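Local coordinates for alanine racemase (Enterococcus faecalis, PDB 3E5P), which belongs to the alanine racemase family, binding pyridoxal-5'-phosphate at the mouth of a TIM-type barrel that is followed by a C-terminal domain, at residues E20-E25 with V225-L230; T33-V38 with I221-A226; T168-A173 with S207-W212; V202-S207 with P214-N219. The protein carries 1 engineered substitution. All coordinates share one frame; numbering follows the deposited sequence.

Contact 1 of 4, residues E20-E25 with V225-L230. With PLP (pyridoxal-5'-phosphate), chain J.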
# COMPACT_ATOMS: atom_id res chain seq x y z
N GLU C 20 -14.51 2.75 22.54
CA GLU C 20 -15.58 3.71 22.79
C GLU C 20 -16.58 3.66 21.64
O GLU C 20 -17.79 3.56 21.87
CB GLU C 20 -14.99 5.11 22.91
CG GLU C 20 -14.04 5.28 24.09
CD GLU C 20 -12.96 6.35 23.84
OE1 GLU C 20 -12.40 6.87 24.83
OE2 GLU C 20 -12.68 6.66 22.66
N ASN C 21 -16.07 3.71 20.42
CA ASN C 21 -16.92 3.66 19.24
C ASN C 21 -17.78 2.41 19.22
O ASN C 21 -18.95 2.47 18.85
CB ASN C 21 -16.09 3.72 17.95
CG ASN C 21 -15.56 5.10 17.65
OD1 ASN C 21 -16.13 6.10 18.08
ND2 ASN C 21 -14.48 5.17 16.89
N VAL C 22 -17.20 1.28 19.62
CA VAL C 22 -17.92 0.01 19.66
C VAL C 22 -18.96 -0.01 20.77
O VAL C 22 -20.09 -0.40 20.54
CB VAL C 22 -16.95 -1.17 19.84
CG1 VAL C 22 -17.70 -2.42 20.29
CG2 VAL C 22 -16.25 -1.44 18.54
N GLN C 23 -18.56 0.40 21.97
CA GLN C 23 -19.48 0.43 23.11
C GLN C 23 -20.75 1.20 22.81
O GLN C 23 -21.85 0.73 23.08
CB GLN C 23 -18.86 1.10 24.34
CG GLN C 23 -17.78 0.34 25.07
CD GLN C 23 -17.44 1.01 26.41
OE1 GLN C 23 -18.24 0.96 27.36
NE2 GLN C 23 -16.27 1.64 26.48
N LYS C 24 -20.59 2.40 22.26
CA LYS C 24 -21.72 3.27 21.97
C LYS C 24 -22.70 2.67 20.98
O LYS C 24 -23.89 2.90 21.09
CB LYS C 24 -21.21 4.63 21.46
CG LYS C 24 -20.37 5.39 22.50
CD LYS C 24 -19.27 6.24 21.84
CE LYS C 24 -18.27 6.77 22.87
NZ LYS C 24 -17.04 7.39 22.25
N GLU C 25 -22.20 1.89 20.03
CA GLU C 25 -23.09 1.26 19.06
C GLU C 25 -23.82 0.13 19.75
O GLU C 25 -25.03 -0.02 19.59
CB GLU C 25 -22.31 0.70 17.87
CG GLU C 25 -22.97 0.98 16.53
CD GLU C 25 -24.35 0.38 16.38
OE1 GLU C 25 -24.49 -0.84 16.51
OE2 GLU C 25 -25.29 1.15 16.12
N VAL C 225 -15.87 0.14 9.38
CA VAL C 225 -15.31 1.49 9.46
C VAL C 225 -15.72 2.34 10.64
O VAL C 225 -14.89 3.02 11.24
CB VAL C 225 -15.61 2.31 8.20
CG1 VAL C 225 -14.65 1.93 7.10
CG2 VAL C 225 -17.06 2.09 7.77
N ALA C 226 -17.01 2.32 10.96
CA ALA C 226 -17.50 3.11 12.07
C ALA C 226 -16.71 2.88 13.34
O ALA C 226 -16.54 3.80 14.13
CB ALA C 226 -18.97 2.82 12.31
N MET C 227 -16.22 1.66 13.55
CA MET C 227 -15.50 1.43 14.79
C MET C 227 -14.11 2.05 14.84
O MET C 227 -13.50 2.11 15.91
CB MET C 227 -15.47 -0.07 15.16
CG MET C 227 -14.85 -1.02 14.20
SD MET C 227 -15.00 -2.74 14.85
CE MET C 227 -13.31 -3.36 14.54
N TYR C 228 -13.62 2.53 13.70
CA TYR C 228 -12.32 3.18 13.67
C TYR C 228 -12.54 4.70 13.66
O TYR C 228 -11.63 5.49 13.41
CB TYR C 228 -11.56 2.75 12.42
CG TYR C 228 -11.45 1.26 12.26
CD1 TYR C 228 -10.54 0.52 13.01
CD2 TYR C 228 -12.27 0.59 11.36
CE1 TYR C 228 -10.44 -0.87 12.86
CE2 TYR C 228 -12.19 -0.80 11.20
CZ TYR C 228 -11.27 -1.52 11.95
OH TYR C 228 -11.18 -2.87 11.76
N GLY C 229 -13.78 5.09 13.94
CA GLY C 229 -14.13 6.50 14.00
C GLY C 229 -14.43 7.20 12.69
O GLY C 229 -14.58 8.43 12.67
N LEU C 230 -14.52 6.44 11.61
CA LEU C 230 -14.77 7.03 10.30
C LEU C 230 -16.21 6.96 9.83
O LEU C 230 -16.84 5.90 9.86
CB LEU C 230 -13.89 6.35 9.25
CG LEU C 230 -12.39 6.37 9.52
CD1 LEU C 230 -11.68 5.60 8.42
CD2 LEU C 230 -11.90 7.80 9.62
N1 PLP J . -19.84 -6.75 5.47
C2 PLP J . -19.08 -7.11 4.42
C2A PLP J . -19.61 -8.22 3.60
C3 PLP J . -17.88 -6.47 4.15
O3 PLP J . -17.41 -6.56 2.90
C4 PLP J . -17.37 -5.44 4.95
C4A PLP J . -15.87 -5.43 5.29
O4A PLP J . -14.86 -5.54 4.60
C5 PLP J . -18.23 -5.06 5.99
C6 PLP J . -19.41 -5.75 6.24
C5A PLP J . -18.12 -3.79 6.76
O4P PLP J . -18.83 -2.75 6.19
P PLP J . -18.37 -1.34 6.60
O1P PLP J . -18.92 -1.08 7.88
O2P PLP J . -18.93 -0.27 5.85
O3P PLP J . -16.92 -1.30 6.61

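Contact 2 of 4, residues T33-V38 with I221-A226. With PLP (pyridoxal-5'-phosphate), chain J.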
# COMPACT_ATOMS: atom_id res chain seq x y z
N THR C 33 -29.30 -8.63 19.88
CA THR C 33 -28.49 -8.38 18.71
C THR C 33 -26.99 -8.35 19.02
O THR C 33 -26.53 -7.59 19.86
CB THR C 33 -28.92 -7.07 18.03
OG1 THR C 33 -30.33 -7.12 17.76
CG2 THR C 33 -28.18 -6.87 16.73
N ALA C 34 -26.25 -9.21 18.33
CA ALA C 34 -24.81 -9.34 18.50
C ALA C 34 -24.01 -8.36 17.65
O ALA C 34 -24.42 -7.97 16.56
CB ALA C 34 -24.38 -10.79 18.19
N LEU C 35 -22.84 -7.99 18.14
CA LEU C 35 -21.97 -7.06 17.44
C LEU C 35 -20.72 -7.80 17.01
O LEU C 35 -19.92 -8.23 17.85
CB LEU C 35 -21.59 -5.89 18.36
CG LEU C 35 -20.88 -4.64 17.83
CD1 LEU C 35 -19.75 -5.01 16.89
CD2 LEU C 35 -21.88 -3.76 17.13
N PHE C 36 -20.54 -7.96 15.71
CA PHE C 36 -19.35 -8.62 15.21
C PHE C 36 -18.43 -7.53 14.66
O PHE C 36 -18.86 -6.70 13.86
CB PHE C 36 -19.71 -9.63 14.11
CG PHE C 36 -19.98 -11.01 14.61
CD1 PHE C 36 -20.83 -11.23 15.68
CD2 PHE C 36 -19.37 -12.11 14.02
CE1 PHE C 36 -21.08 -12.52 16.16
CE2 PHE C 36 -19.62 -13.41 14.49
CZ PHE C 36 -20.47 -13.61 15.57
N ALA C 37 -17.18 -7.52 15.11
CA ALA C 37 -16.23 -6.52 14.65
C ALA C 37 -15.51 -7.04 13.42
O ALA C 37 -14.84 -8.08 13.48
CB ALA C 37 -15.22 -6.21 15.75
N VAL C 38 -15.68 -6.36 12.29
CA VAL C 38 -15.00 -6.79 11.07
C VAL C 38 -13.64 -6.10 11.04
O VAL C 38 -13.56 -4.87 11.04
CB VAL C 38 -15.83 -6.45 9.80
CG1 VAL C 38 -16.38 -5.07 9.90
CG2 VAL C 38 -14.97 -6.56 8.57
N ILE C 221 -24.89 -7.61 13.74
CA ILE C 221 -24.39 -6.63 12.78
C ILE C 221 -22.88 -6.70 12.56
O ILE C 221 -22.11 -6.93 13.51
CB ILE C 221 -24.77 -5.20 13.17
CG1 ILE C 221 -23.91 -4.73 14.33
CG2 ILE C 221 -26.26 -5.15 13.51
CD1 ILE C 221 -23.96 -3.24 14.57
N ARG C 222 -22.47 -6.55 11.30
CA ARG C 222 -21.06 -6.60 10.95
C ARG C 222 -20.58 -5.15 10.94
O ARG C 222 -20.75 -4.43 9.94
CB ARG C 222 -20.86 -7.23 9.56
CG ARG C 222 -21.51 -8.62 9.38
CD ARG C 222 -21.31 -9.18 7.96
NE ARG C 222 -21.93 -8.33 6.94
CZ ARG C 222 -23.20 -8.42 6.56
NH1 ARG C 222 -24.00 -9.33 7.11
NH2 ARG C 222 -23.68 -7.59 5.64
N TYR C 223 -19.98 -4.74 12.05
CA TYR C 223 -19.49 -3.38 12.24
C TYR C 223 -18.06 -3.18 11.75
O TYR C 223 -17.11 -3.76 12.28
CB TYR C 223 -19.56 -3.02 13.72
CG TYR C 223 -19.98 -1.59 14.00
CD1 TYR C 223 -19.41 -0.87 15.04
CD2 TYR C 223 -20.95 -0.97 13.22
CE1 TYR C 223 -19.80 0.44 15.30
CE2 TYR C 223 -21.35 0.34 13.48
CZ TYR C 223 -20.77 1.03 14.52
OH TYR C 223 -21.14 2.33 14.76
N GLY C 224 -17.93 -2.32 10.74
CA GLY C 224 -16.63 -2.03 10.16
C GLY C 224 -16.08 -0.64 10.44
O GLY C 224 -15.85 -0.29 11.59
N VAL C 225 -15.87 0.14 9.38
CA VAL C 225 -15.31 1.49 9.46
C VAL C 225 -15.72 2.34 10.64
O VAL C 225 -14.89 3.02 11.24
CB VAL C 225 -15.61 2.31 8.20
CG1 VAL C 225 -14.65 1.93 7.10
CG2 VAL C 225 -17.06 2.09 7.77
N ALA C 226 -17.01 2.32 10.96
CA ALA C 226 -17.50 3.11 12.07
C ALA C 226 -16.71 2.88 13.34
O ALA C 226 -16.54 3.80 14.13
CB ALA C 226 -18.97 2.82 12.31
N1 PLP J . -19.84 -6.75 5.47
C2 PLP J . -19.08 -7.11 4.42
C2A PLP J . -19.61 -8.22 3.60
C3 PLP J . -17.88 -6.47 4.15
O3 PLP J . -17.41 -6.56 2.90
C4 PLP J . -17.37 -5.44 4.95
C4A PLP J . -15.87 -5.43 5.29
O4A PLP J . -14.86 -5.54 4.60
C5 PLP J . -18.23 -5.06 5.99
C6 PLP J . -19.41 -5.75 6.24
C5A PLP J . -18.12 -3.79 6.76
O4P PLP J . -18.83 -2.75 6.19
P PLP J . -18.37 -1.34 6.60
O1P PLP J . -18.92 -1.08 7.88
O2P PLP J . -18.93 -0.27 5.85
O3P PLP J . -16.92 -1.30 6.61

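Contact 3 of 4, residues T168-A173 with S207-W212. With PLP (pyridoxal-5'-phosphate), chain J.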
# COMPACT_ATOMS: atom_id res chain seq x y z
N THR C 168 -26.95 -11.21 3.96
CA THR C 168 -26.87 -10.46 2.71
C THR C 168 -26.03 -9.23 3.01
O THR C 168 -25.62 -9.03 4.16
CB THR C 168 -28.26 -10.02 2.19
OG1 THR C 168 -28.14 -9.57 0.84
CG2 THR C 168 -28.81 -8.88 3.02
N HIS C 169 -25.77 -8.40 2.00
CA HIS C 169 -24.97 -7.19 2.19
C HIS C 169 -25.51 -6.08 1.31
O HIS C 169 -25.76 -6.30 0.14
CB HIS C 169 -23.51 -7.49 1.82
CG HIS C 169 -22.56 -6.39 2.16
ND1 HIS C 169 -22.39 -5.93 3.45
CD2 HIS C 169 -21.68 -5.70 1.39
CE1 HIS C 169 -21.44 -5.01 3.46
NE2 HIS C 169 -20.99 -4.85 2.23
N PHE C 170 -25.68 -4.88 1.88
CA PHE C 170 -26.22 -3.72 1.14
C PHE C 170 -25.13 -2.94 0.41
O PHE C 170 -24.06 -2.69 0.96
CB PHE C 170 -26.96 -2.77 2.09
CG PHE C 170 -28.20 -3.36 2.70
CD1 PHE C 170 -29.35 -3.51 1.94
CD2 PHE C 170 -28.20 -3.82 4.01
CE1 PHE C 170 -30.49 -4.11 2.48
CE2 PHE C 170 -29.34 -4.42 4.56
CZ PHE C 170 -30.49 -4.57 3.79
N SER C 171 -25.42 -2.54 -0.82
CA SER C 171 -24.46 -1.78 -1.63
C SER C 171 -24.62 -0.25 -1.52
O SER C 171 -23.69 0.49 -1.84
CB SER C 171 -24.59 -2.17 -3.10
OG SER C 171 -25.84 -1.75 -3.63
N THR C 172 -25.79 0.21 -1.07
CA THR C 172 -26.02 1.64 -0.96
C THR C 172 -26.66 2.08 0.36
O THR C 172 -27.57 2.92 0.38
CB THR C 172 -26.90 2.13 -2.11
OG1 THR C 172 -28.22 1.56 -2.00
CG2 THR C 172 -26.28 1.73 -3.45
N ALA C 173 -26.17 1.51 1.46
CA ALA C 173 -26.71 1.86 2.76
C ALA C 173 -26.24 3.25 3.18
O ALA C 173 -26.84 3.88 4.05
CB ALA C 173 -26.30 0.82 3.81
N SER C 207 -21.67 -0.78 8.86
CA SER C 207 -21.65 0.48 9.60
C SER C 207 -22.82 1.38 9.21
O SER C 207 -23.63 1.77 10.06
CB SER C 207 -20.34 1.24 9.34
OG SER C 207 -19.22 0.60 9.92
N ALA C 208 -22.92 1.69 7.93
CA ALA C 208 -23.98 2.56 7.42
C ALA C 208 -25.39 2.08 7.77
O ALA C 208 -26.22 2.87 8.24
CB ALA C 208 -23.84 2.72 5.91
N THR C 209 -25.68 0.80 7.55
CA THR C 209 -27.02 0.30 7.86
C THR C 209 -27.30 0.51 9.34
O THR C 209 -28.34 1.05 9.71
CB THR C 209 -27.17 -1.20 7.54
OG1 THR C 209 -26.83 -1.45 6.18
CG2 THR C 209 -28.60 -1.61 7.76
N ALA C 210 -26.36 0.08 10.18
CA ALA C 210 -26.49 0.22 11.63
C ALA C 210 -26.73 1.68 12.04
O ALA C 210 -27.49 1.96 12.97
CB ALA C 210 -25.23 -0.32 12.31
N LEU C 211 -26.08 2.61 11.35
CA LEU C 211 -26.23 4.02 11.67
C LEU C 211 -27.46 4.70 11.07
O LEU C 211 -27.98 5.64 11.65
CB LEU C 211 -24.99 4.80 11.25
CG LEU C 211 -23.70 4.47 12.01
CD1 LEU C 211 -22.54 5.26 11.43
CD2 LEU C 211 -23.89 4.80 13.47
N TRP C 212 -27.95 4.24 9.92
CA TRP C 212 -29.09 4.94 9.32
C TRP C 212 -30.32 4.13 8.94
O TRP C 212 -31.29 4.69 8.41
CB TRP C 212 -28.58 5.76 8.13
CG TRP C 212 -27.50 6.74 8.54
CD1 TRP C 212 -27.61 7.77 9.44
CD2 TRP C 212 -26.14 6.75 8.09
NE1 TRP C 212 -26.41 8.43 9.58
CE2 TRP C 212 -25.49 7.82 8.76
CE3 TRP C 212 -25.40 5.96 7.20
CZ2 TRP C 212 -24.13 8.12 8.56
CZ3 TRP C 212 -24.06 6.26 6.99
CH2 TRP C 212 -23.44 7.33 7.67
N1 PLP J . -19.84 -6.75 5.47
C2 PLP J . -19.08 -7.11 4.42
C2A PLP J . -19.61 -8.22 3.60
C3 PLP J . -17.88 -6.47 4.15
O3 PLP J . -17.41 -6.56 2.90
C4 PLP J . -17.37 -5.44 4.95
C4A PLP J . -15.87 -5.43 5.29
O4A PLP J . -14.86 -5.54 4.60
C5 PLP J . -18.23 -5.06 5.99
C6 PLP J . -19.41 -5.75 6.24
C5A PLP J . -18.12 -3.79 6.76
O4P PLP J . -18.83 -2.75 6.19
P PLP J . -18.37 -1.34 6.60
O1P PLP J . -18.92 -1.08 7.88
O2P PLP J . -18.93 -0.27 5.85
O3P PLP J . -16.92 -1.30 6.61

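Contact 4 of 4, residues V202-S207 with P214-N219. With PLP (pyridoxal-5'-phosphate), chain J.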
# COMPACT_ATOMS: atom_id res chain seq x y z
N VAL C 202 -28.61 -14.10 11.87
CA VAL C 202 -29.24 -13.55 10.68
C VAL C 202 -28.78 -12.10 10.61
O VAL C 202 -29.27 -11.23 11.35
CB VAL C 202 -30.77 -13.62 10.79
CG1 VAL C 202 -31.41 -12.85 9.63
CG2 VAL C 202 -31.21 -15.07 10.75
N HIS C 203 -27.81 -11.85 9.73
CA HIS C 203 -27.21 -10.52 9.59
C HIS C 203 -27.29 -9.85 8.22
O HIS C 203 -27.22 -10.51 7.19
CB HIS C 203 -25.74 -10.59 10.03
CG HIS C 203 -25.00 -11.80 9.54
ND1 HIS C 203 -23.85 -11.71 8.80
CD2 HIS C 203 -25.22 -13.12 9.75
CE1 HIS C 203 -23.38 -12.93 8.57
NE2 HIS C 203 -24.19 -13.80 9.14
N VAL C 204 -27.41 -8.53 8.22
CA VAL C 204 -27.48 -7.80 6.97
C VAL C 204 -26.84 -6.42 7.06
O VAL C 204 -26.56 -5.80 6.04
CB VAL C 204 -28.95 -7.62 6.52
CG1 VAL C 204 -29.64 -8.97 6.43
CG2 VAL C 204 -29.70 -6.72 7.50
N SER C 205 -26.58 -5.96 8.28
CA SER C 205 -26.04 -4.62 8.49
C SER C 205 -24.54 -4.42 8.57
O SER C 205 -23.80 -5.25 9.10
CB SER C 205 -26.67 -4.00 9.74
OG SER C 205 -28.08 -3.97 9.63
N ASN C 206 -24.12 -3.28 8.03
CA ASN C 206 -22.73 -2.85 8.04
C ASN C 206 -22.78 -1.53 8.82
O ASN C 206 -23.83 -1.19 9.38
CB ASN C 206 -22.22 -2.64 6.61
CG ASN C 206 -23.08 -1.66 5.81
OD1 ASN C 206 -22.82 -1.43 4.63
ND2 ASN C 206 -24.09 -1.09 6.46
N SER C 207 -21.67 -0.78 8.86
CA SER C 207 -21.65 0.48 9.60
C SER C 207 -22.82 1.38 9.21
O SER C 207 -23.63 1.77 10.06
CB SER C 207 -20.34 1.24 9.34
OG SER C 207 -19.22 0.60 9.92
N PRO C 214 -31.57 1.42 11.33
CA PRO C 214 -31.60 0.61 12.55
C PRO C 214 -32.73 -0.41 12.64
O PRO C 214 -32.52 -1.57 13.00
CB PRO C 214 -31.68 1.67 13.65
CG PRO C 214 -32.54 2.72 13.01
CD PRO C 214 -31.94 2.82 11.62
N ASP C 215 -33.95 0.03 12.33
CA ASP C 215 -35.10 -0.85 12.39
C ASP C 215 -35.10 -1.79 11.18
O ASP C 215 -35.95 -1.69 10.30
CB ASP C 215 -36.39 -0.02 12.44
CG ASP C 215 -36.37 1.02 13.58
OD1 ASP C 215 -36.13 0.64 14.75
OD2 ASP C 215 -36.61 2.22 13.30
N VAL C 216 -34.13 -2.69 11.13
CA VAL C 216 -34.01 -3.63 10.03
C VAL C 216 -33.84 -5.06 10.56
O VAL C 216 -33.02 -5.29 11.45
CB VAL C 216 -32.79 -3.28 9.14
CG1 VAL C 216 -31.51 -3.33 9.97
CG2 VAL C 216 -32.70 -4.24 7.97
N PRO C 217 -34.61 -6.02 10.02
CA PRO C 217 -34.52 -7.42 10.47
C PRO C 217 -33.08 -7.87 10.69
O PRO C 217 -32.17 -7.36 10.05
CB PRO C 217 -35.19 -8.18 9.32
CG PRO C 217 -36.24 -7.22 8.87
CD PRO C 217 -35.51 -5.89 8.86
N GLY C 218 -32.89 -8.81 11.61
CA GLY C 218 -31.56 -9.32 11.89
C GLY C 218 -31.21 -9.29 13.36
O GLY C 218 -31.77 -8.49 14.11
N ASN C 219 -30.28 -10.14 13.78
CA ASN C 219 -29.87 -10.18 15.17
C ASN C 219 -28.37 -10.05 15.36
O ASN C 219 -27.87 -10.20 16.46
CB ASN C 219 -30.36 -11.48 15.83
CG ASN C 219 -29.76 -12.72 15.19
OD1 ASN C 219 -29.02 -12.65 14.21
ND2 ASN C 219 -30.08 -13.88 15.76
N1 PLP J . -19.84 -6.75 5.47
C2 PLP J . -19.08 -7.11 4.42
C2A PLP J . -19.61 -8.22 3.60
C3 PLP J . -17.88 -6.47 4.15
O3 PLP J . -17.41 -6.56 2.90
C4 PLP J . -17.37 -5.44 4.95
C4A PLP J . -15.87 -5.43 5.29
O4A PLP J . -14.86 -5.54 4.60
C5 PLP J . -18.23 -5.06 5.99
C6 PLP J . -19.41 -5.75 6.24
C5A PLP J . -18.12 -3.79 6.76
O4P PLP J . -18.83 -2.75 6.19
P PLP J . -18.37 -1.34 6.60
O1P PLP J . -18.92 -1.08 7.88
O2P PLP J . -18.93 -0.27 5.85
O3P PLP J . -16.92 -1.30 6.61

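Contact 1 of 4, residues E20-E25 with V225-L230
Asn21 ND2 gives Met227 O a long, weak but straight hydrogen bond (3.4 Å, 167° at the hydrogen), and is held more firmly by a second acceptor, the carbonyl O of Lys244. Asn21 sits on helix 15-28, just ahead of the first strand of the TIM-type barrel, while residues 225-230 form the turn that follows the eighth strand. CG lies anti to the carbonyl carbon of Asn21 (chi1 -76°), which carries the amide over to the end of the 3-10 turn at 225-227. There ND2 also comes within 3.0 Å of Gly229 N. Both are donors, so this is a contact without a bond; Gly229 N is instead used inside the turn, reaching Ala226 O at 3.1 Å. Tyr228 N closes the same turn on Val225 O at 2.8 Å. At the next residue the contact becomes apolar. Val22 CG2 lies 3.7 Å from Met227 CB, the two side chains running side by side in the same direction; the end of Met227 then turns away from the helix, its SD packing on Ala37. The Tyr228 side chain sets out away from the helix; its ring stacks on His46 and its OH is hydrogen-bonded to Val38 O. The start of the turn holds pyridoxal-5'-phosphate: Val225 N points almost straight at PLP O3P, 3.3 Å away with 170° at the hydrogen.

Contact 2 of 4, residues T33-V38 with I221-A226
Leu35 and Ile221 pack closely, Leu35 CD2 lying 3.3 Å from Ile221 CD1. Leu35 reaches over because its CG stands anti to the backbone N (chi1 -169°); its other methyl, CD1, rests 3.7 Å from Tyr223 CB. Glu25 of helix 15-28 covers Ile221 and Tyr223 on this side. Underneath, the two parallel strands are stitched by Ile221 N to Ala34 O, Phe36 N to Ile221 O and Tyr223 N to Phe36 O, each 2.9 Å long. The packing slackens at the start of the strand, where Thr33 and Ala34 are partly exposed and Thr33 CG2 meets Ile221 CG2 crosswise at 4.1 Å. On the opposite face of the sheet, Phe36 and Arg222 point into the barrel. The Arg222 chain bends at chi3 (-62°) and presents the edge of its guanidinium, in plane, to pyridoxal-5'-phosphate: NE donates a hydrogen bond to PLP N1 at 3.0 Å, consistent with N1 acting as acceptor and probably carrying no proton. Thr168 O, His169 and His203 take the outer nitrogens and fix the group's rotation. Beyond the strand, Gly224 N adds a weak bond to PLP O1P. First strand pairing with last is the seam that closes a TIM-type barrel.

Contact 3 of 4, residues T168-A173 with S207-W212
Ala173 and Thr209 touch where a methyl meets a hydroxyl: Ala173 CB lies 3.3 Å from Thr209 OG1. The same methyl packs 3.8 Å from Ala208 CB, so it is set against two successive residues of helix 207-212. Phe170 joins in, crossing Thr209 at about a right angle with CD2 at 3.5 Å from OG1, while stacking its ring on Phe181. A turn further along the helix, Trp212 approaches Ala173 O with CE3 at a looser 4.0 Å; its NE1 is bonded to Ala238 O.

The polar bonds are made at the mouth of the TIM-type barrel, where the loop after strand 161-167 and the short helix after strand 201-205 flank pyridoxal-5'-phosphate. Ser207, the first residue of that helix, grips PLP O1P with its backbone N at 2.9 Å and its OG at 2.7 Å; OG lies anti to the carbonyl carbon (chi1 -69°), on the same side as N, and also accepts from Ala226 N. The helix start would probably favour the phosphate charge.

A ring contact comes from His169: the PLP methyl C2A sits over the centre of one face of its ring, 3.6 Å above the plane. On the subunit side, His169 NE2 is hydrogen-bonded to Tyr267 OH of the second subunit.

Contact 4 of 4, residues V202-S207 with P214-N219
Val202 and Asn219 are joined by a reciprocal pair of hydrogen bonds. Val202 N donates a hydrogen bond to Asn219 OD1 at 2.8 Å (164° at the hydrogen), arriving 25° out of the plane of the amide carbonyl. In return Asn219 N donates to Val202 O, also at 2.8 Å. The side chain can do this because CG takes the position between the backbone N and the carbonyl carbon (chi1 62°), folding the amide back over its own N. ND2 goes to Arg200 O, so both ends of the amide are held by the chain entering strand 201-205.

Close backbone packing accompanies the bonds: Gly218 CA lies against Val202 O at 3.0 Å, and Gly218 takes a positive phi that glycine tolerates readily.

The apolar contacts lie further along the strand. Val204 and Val216 run alongside one another but head opposite ways, their CG2 methyls 3.9 Å apart, and Val204 CG2 also sits 3.6 Å from Pro217 O. Next to them Val216 CG1 touches Ser205 OG at 3.5 Å. On the other face of the strand His203 NE2 is hydrogen-bonded to His130 ND1, and Asn206 then occupies the N-cap of helix 207-212, with its CB 3.4 Å from PLP O4P.

Strand 201-205, this helix and strand 220-223 form a beta-alpha-beta crossover of the TIM-type barrel. The chemistry implies that its return loop is tied to the start of strand 201-205 by backbone groups and a single amide, at the end of the strand remote from pyridoxal-5'-phosphate, with Val204 packed on the partly exposed Val216.

From the N terminus, helix 15-28 comes first and waits some 200 residues for its partner: contact 1 closes the longest loop, onto the turn after the last barrel strand. Contact 2 follows directly, with strand 34-38 meeting strand 220-223, and ends on the same stretch, sharing Val225 and Ala226 with contact 1. Contacts 3 and 4 both nest inside these two loops. They cross each other, since 168-173 pairs with 207-212 while 202-207 pairs with 214-219, and they share Ser207. Contact 4 meets contact 2 in the sheet, through Arg222 N and Ser205 O, and the shared residues Ser207, Val225 and Ala226 bring the four contacts together beside the PLP phosphate.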